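Local coordinates for endosialidase (Enterobacteria phage phi92, PDB 4HIZ) that cleaves polymers of sialic acid as an endosialidase, hydrolysing both alpha-2,8 and alpha-2,9 linkages, at the interface of chains A and B. Coordinates in Å, arbitrary orientation; residue numbers count along the deposited sequence, not the author numbering. Chains: chain A/B, Endosialidase.

Contact 1: the interface of chains A and B. Residues chain A 668-670; chain B 659-660, 683.
The guanidinium of A:Arg670 and the carboxylate of B:Asp659 lie almost in one plane, 3° apart, so the two groups meet edge to edge. The B:Asp659 carboxylate and the C-terminal carboxylate of B:Thr683 both lie at the guanidinium edge, in its plane. The grip on B:Asp659 is side-on: NE of A:Arg670 gives a straight hydrogen bond to OD1 of B:Asp659 at 3.0 Å, and NH2 of A:Arg670 makes the salt bridge to OD2 of B:Asp659 at 2.8 Å, both on syn lone pairs. The anti lone pair of OD1 of B:Asp659 takes the backbone N of A:Arg670 at 2.8 Å, so one carboxylate oxygen clamps both backbone and side chain of the same residue. B:Asp659 CG stands anti to its own N (chi1 -176°), which sends the carboxylate toward A:Arg670, and the arginine chain bends at chi3 (-69°), which turns NE back toward OD1. A:Arg670 NH1 reaches the terminal oxygen OXT of B:Thr683 at 2.8 Å. Beside this, B:Gly660 N donates to the carbonyl O of A:Arg670 at 2.8 Å. Two negative groups around one guanidinium would be expected to favour its positive charge. The site ties the last residue of one chain and a nearby loop to a neighbouring subunit, which would help hold the C-terminal end of the assembly together.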
# COMPACT_ATOMS: atom_id res chain seq x y z
N SER A 668 58.12 -14.14 -17.94
CA SER A 668 57.40 -13.74 -19.15
C SER A 668 56.59 -12.47 -18.93
O SER A 668 55.72 -12.16 -19.73
CB SER A 668 56.44 -14.84 -19.61
OG SER A 668 57.03 -16.12 -19.51
N ASN A 669 56.87 -11.78 -17.83
CA ASN A 669 56.17 -10.53 -17.50
C ASN A 669 57.19 -9.59 -16.91
O ASN A 669 57.15 -9.28 -15.71
CB ASN A 669 55.05 -10.77 -16.48
CG ASN A 669 53.93 -11.62 -17.05
OD1 ASN A 669 53.99 -12.87 -17.03
ND2 ASN A 669 52.89 -10.96 -17.53
N ARG A 670 58.14 -9.19 -17.75
CA ARG A 670 59.23 -8.33 -17.30
C ARG A 670 58.83 -6.87 -17.41
O ARG A 670 58.30 -6.43 -18.43
CB ARG A 670 60.49 -8.57 -18.13
CG ARG A 670 61.13 -9.93 -17.90
CD ARG A 670 62.07 -10.27 -19.04
NE ARG A 670 61.36 -10.52 -20.29
CZ ARG A 670 61.95 -11.03 -21.35
NH1 ARG A 670 63.24 -11.34 -21.30
NH2 ARG A 670 61.26 -11.25 -22.46
N ASP B 659 54.67 -8.20 -21.44
CA ASP B 659 56.10 -8.35 -21.21
C ASP B 659 56.91 -7.24 -21.90
O ASP B 659 56.66 -6.90 -23.07
CB ASP B 659 56.50 -9.72 -21.78
CG ASP B 659 57.94 -10.08 -21.54
OD1 ASP B 659 58.48 -9.87 -20.45
OD2 ASP B 659 58.54 -10.62 -22.48
N GLY B 660 57.85 -6.66 -21.16
CA GLY B 660 58.83 -5.74 -21.71
C GLY B 660 58.31 -4.39 -22.17
O GLY B 660 58.97 -3.73 -22.99
N THR B 683 66.75 -10.68 -16.16
CA THR B 683 66.36 -10.06 -17.41
C THR B 683 65.62 -11.04 -18.32
O THR B 683 65.27 -12.16 -17.88
CB THR B 683 67.58 -9.48 -18.17
OG1 THR B 683 68.54 -10.53 -18.38
CG2 THR B 683 68.24 -8.38 -17.37
OXT THR B 683 65.34 -10.73 -19.49

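Contact 2: the interface of chains A and B. Residues chain A 493-494, 511; chain B 96, 118, 120.
B:Lys118 reaches across to A:Asp511, and its chain is worth following outward from strand 113-119. CB and CG leave the backbone with CG anti to the carbonyl carbon, and a bend at chi3 (-48°) then swings the end toward the other subunit. B:Lys118 CE comes to 3.6 Å from OD2 of A:Asp511, and the terminal amine nitrogen NZ of B:Lys118 closes on the same A:Asp511 OD2 at 2.8 Å as a salt bridge and hydrogen bond, taking the syn lone pair of the carboxylate. The two side chains cross at a slant, and the other carboxylate oxygen, OD1 of A:Asp511, stays further from B:Lys118 NZ, at 3.8 Å.

Next to this charged pair, A:Leu494 presents its CD2 methyl to B:Val96 at the start of strand 96-104. The side chains meet at about a right angle, with CD2 against both valine methyls: CG1 of B:Val96 is 3.8 Å from A:Leu494 CD2. A:Leu494 CG also rests against CA of B:Gly120, 4.0 Å away. A:Phe493 adds a backbone tie, with A:Phe493 N donating to the carbonyl O of B:Gly120 at 2.8 Å. The phenyl ring comes close to the same acceptor: the ring carbon CD2 of A:Phe493 lies 3.3 Å from B:Gly120 O.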
# COMPACT_ATOMS: atom_id res chain seq x y z
N PHE A 493 -9.50 -16.67 8.23
CA PHE A 493 -9.26 -18.12 8.05
C PHE A 493 -7.91 -18.49 7.44
O PHE A 493 -7.61 -19.67 7.27
CB PHE A 493 -10.42 -18.72 7.22
CG PHE A 493 -11.74 -18.78 7.97
CD1 PHE A 493 -11.87 -19.57 9.14
CD2 PHE A 493 -12.86 -18.08 7.49
CE1 PHE A 493 -13.08 -19.61 9.82
CE2 PHE A 493 -14.06 -18.11 8.15
CZ PHE A 493 -14.18 -18.88 9.32
N LEU A 494 -7.06 -17.52 7.14
CA LEU A 494 -5.75 -17.82 6.54
C LEU A 494 -4.77 -18.31 7.60
O LEU A 494 -4.43 -17.60 8.57
CB LEU A 494 -5.16 -16.58 5.84
CG LEU A 494 -6.10 -16.01 4.77
CD1 LEU A 494 -5.53 -14.72 4.18
CD2 LEU A 494 -6.35 -17.01 3.67
N ASP A 511 0.89 -15.87 4.41
CA ASP A 511 0.00 -14.79 4.88
C ASP A 511 0.33 -14.27 6.27
O ASP A 511 -0.47 -13.56 6.90
CB ASP A 511 -1.45 -15.27 4.83
CG ASP A 511 -1.83 -15.75 3.42
OD1 ASP A 511 -1.80 -14.89 2.50
OD2 ASP A 511 -2.10 -16.96 3.23
N VAL B 96 -11.37 -21.10 3.25
CA VAL B 96 -10.73 -20.04 2.48
C VAL B 96 -11.29 -20.06 1.06
O VAL B 96 -11.45 -21.15 0.46
CB VAL B 96 -9.21 -20.27 2.43
CG1 VAL B 96 -8.52 -19.22 1.53
CG2 VAL B 96 -8.61 -20.19 3.88
N LYS B 118 -6.90 -14.73 -2.53
CA LYS B 118 -7.66 -15.54 -1.58
C LYS B 118 -8.36 -14.65 -0.61
O LYS B 118 -7.87 -13.56 -0.32
CB LYS B 118 -6.71 -16.46 -0.77
CG LYS B 118 -5.84 -17.34 -1.65
CD LYS B 118 -4.84 -18.13 -0.78
CE LYS B 118 -4.10 -17.26 0.26
NZ LYS B 118 -3.02 -18.14 0.91
N GLY B 120 -9.84 -14.81 3.39
CA GLY B 120 -10.06 -15.52 4.66
C GLY B 120 -11.20 -14.93 5.49
O GLY B 120 -11.35 -15.27 6.68

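Contact 3: the interface of chains A and B. Residues chain A 43, 63-64, 457-460; chain B 528-532.
A:Asp460 and B:Arg532 meet at a slant, their carboxylate and guanidinium planes turned 45° apart. The carboxylate sits at the guanidinium edge, where NE of B:Arg532 donates in its own plane to the anti lone pair of A:Asp460 OD2 at 3.0 Å, forming the salt bridge. One guanidinium face lies on the ring of B:Phe529, with B:Arg532 NH1 3.5 Å above the plane of that ring, over its centre; this packing within chain B should steady the arginine for its partner. The bend at chi2 (75°) turns CD so that CG and CD both lie beside A:Asp460 CB.

B:Val530 pushes in alongside A:Asn457, the two side chains running in opposite directions. Its CG1, anti to the backbone N (chi1 168°), points at the backbone of A:Ile458 and A:Thr459, while B:Val530 CG2 faces A:Asn457 and touches CB of A:Tyr63 at 3.9 Å, the valine and tyrosine side chains crossing at about a right angle. Water 1 joins A:Asn457 ND2, A:Asp460 OD2 and the backbone N of B:Val530. A longer backbone bond of 3.3 Å runs from A:Asp460 N to B:Ser531 O. The site lodges segment 528-532 of one subunit against strand 456-460 of the next, and would brace neighbouring subunits of the deposited trimer.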
# COMPACT_ATOMS: atom_id res chain seq x y z
N ILE A 43 -31.60 -13.61 10.49
CA ILE A 43 -31.33 -12.29 11.06
C ILE A 43 -31.07 -11.19 10.02
O ILE A 43 -31.49 -10.04 10.20
CB ILE A 43 -30.22 -12.41 12.12
CG1 ILE A 43 -30.73 -13.24 13.29
CG2 ILE A 43 -29.78 -11.01 12.67
CD1 ILE A 43 -29.62 -13.62 14.28
N TYR A 63 -29.60 -11.77 20.35
CA TYR A 63 -28.87 -11.64 19.09
C TYR A 63 -29.48 -10.50 18.31
O TYR A 63 -30.72 -10.47 18.15
CB TYR A 63 -29.02 -12.96 18.31
CG TYR A 63 -28.34 -14.12 19.01
CD1 TYR A 63 -28.94 -14.76 20.11
CD2 TYR A 63 -27.05 -14.53 18.64
CE1 TYR A 63 -28.30 -15.79 20.79
CE2 TYR A 63 -26.39 -15.58 19.30
CZ TYR A 63 -27.04 -16.21 20.37
OH TYR A 63 -26.41 -17.26 21.04
N VAL A 64 -28.66 -9.56 17.85
CA VAL A 64 -29.26 -8.36 17.22
C VAL A 64 -29.16 -8.36 15.70
O VAL A 64 -28.20 -8.88 15.13
CB VAL A 64 -28.65 -7.05 17.77
CG1 VAL A 64 -28.69 -7.08 19.32
CG2 VAL A 64 -27.22 -6.88 17.28
N ASN A 457 -25.27 -10.22 21.60
CA ASN A 457 -24.28 -10.56 20.57
C ASN A 457 -24.39 -9.50 19.47
O ASN A 457 -25.41 -9.45 18.75
CB ASN A 457 -24.61 -11.98 20.04
CG ASN A 457 -23.67 -12.45 18.93
OD1 ASN A 457 -22.53 -11.94 18.72
ND2 ASN A 457 -24.16 -13.42 18.19
N ILE A 458 -23.38 -8.64 19.39
CA ILE A 458 -23.42 -7.45 18.51
C ILE A 458 -22.59 -7.60 17.22
O ILE A 458 -22.77 -6.82 16.27
CB ILE A 458 -22.93 -6.21 19.27
CG1 ILE A 458 -21.61 -6.50 20.03
CG2 ILE A 458 -24.00 -5.80 20.28
CD1 ILE A 458 -20.86 -5.20 20.42
N THR A 459 -21.66 -8.56 17.21
CA THR A 459 -20.82 -8.83 16.02
C THR A 459 -20.16 -10.19 16.22
O THR A 459 -20.05 -10.64 17.37
CB THR A 459 -19.74 -7.72 15.79
OG1 THR A 459 -18.88 -8.13 14.71
CG2 THR A 459 -18.87 -7.52 17.04
N ASP A 460 -19.79 -10.87 15.13
CA ASP A 460 -19.08 -12.14 15.22
C ASP A 460 -17.74 -12.01 14.50
O ASP A 460 -17.67 -11.47 13.37
CB ASP A 460 -19.83 -13.25 14.48
CG ASP A 460 -21.07 -13.78 15.22
OD1 ASP A 460 -21.35 -13.35 16.36
OD2 ASP A 460 -21.77 -14.66 14.63
N ASP B 528 -28.51 -17.23 10.01
CA ASP B 528 -29.00 -17.33 11.37
C ASP B 528 -27.86 -17.01 12.36
O ASP B 528 -27.51 -17.80 13.25
CB ASP B 528 -29.59 -18.73 11.62
CG ASP B 528 -28.60 -19.84 11.37
OD1 ASP B 528 -27.62 -19.66 10.62
OD2 ASP B 528 -28.81 -20.94 11.91
N PHE B 529 -27.29 -15.83 12.17
CA PHE B 529 -26.17 -15.35 12.97
C PHE B 529 -26.13 -13.85 12.88
O PHE B 529 -26.69 -13.27 11.96
CB PHE B 529 -24.82 -15.92 12.48
CG PHE B 529 -24.63 -15.88 10.98
CD1 PHE B 529 -24.19 -14.72 10.36
CD2 PHE B 529 -24.87 -17.01 10.19
CE1 PHE B 529 -24.02 -14.65 8.95
CE2 PHE B 529 -24.68 -16.97 8.77
CZ PHE B 529 -24.26 -15.77 8.15
N VAL B 530 -25.46 -13.21 13.82
CA VAL B 530 -25.30 -11.77 13.79
C VAL B 530 -24.19 -11.43 12.81
O VAL B 530 -23.31 -12.26 12.54
CB VAL B 530 -24.92 -11.32 15.23
CG1 VAL B 530 -24.42 -9.88 15.29
CG2 VAL B 530 -26.13 -11.56 16.14
N SER B 531 -24.25 -10.23 12.22
CA SER B 531 -23.35 -9.86 11.15
C SER B 531 -21.87 -10.09 11.44
O SER B 531 -21.37 -9.71 12.51
CB SER B 531 -23.55 -8.41 10.82
OG SER B 531 -22.68 -7.99 9.77
N ARG B 532 -21.18 -10.64 10.44
CA ARG B 532 -19.73 -10.80 10.47
C ARG B 532 -19.07 -9.66 9.69
O ARG B 532 -17.85 -9.63 9.53
CB ARG B 532 -19.28 -12.15 9.86
CG ARG B 532 -19.44 -13.43 10.75
CD ARG B 532 -20.87 -13.86 10.85
NE ARG B 532 -21.12 -15.00 11.77
CZ ARG B 532 -21.22 -16.28 11.40
NH1 ARG B 532 -21.04 -16.62 10.13
NH2 ARG B 532 -21.51 -17.22 12.32
O HOH W 1 -24.12 -14.81 15.88
O HOH W 2 -20.09 -7.12 12.42
O HOH W 3 -21.32 -17.33 15.48

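Contacts 2 and 3 are near neighbours, the centres of their C-alpha atoms about 21 Å apart, whereas contact 1 lies about 71 Å from contact 2 and about 91 Å from contact 3. No residue is shared among the three. Contact 2 uses propeller-range residues of both chains, with strands 96-104 and 113-119 on chain B; contact 3 sets propeller-range and N-terminal residues of chain A against segment 528-532 of chain B; contact 1 joins the C-terminal ends. The same pair of chains is thus held at widely separated places, and repetition among the three copies would brace the deposited trimer along its length.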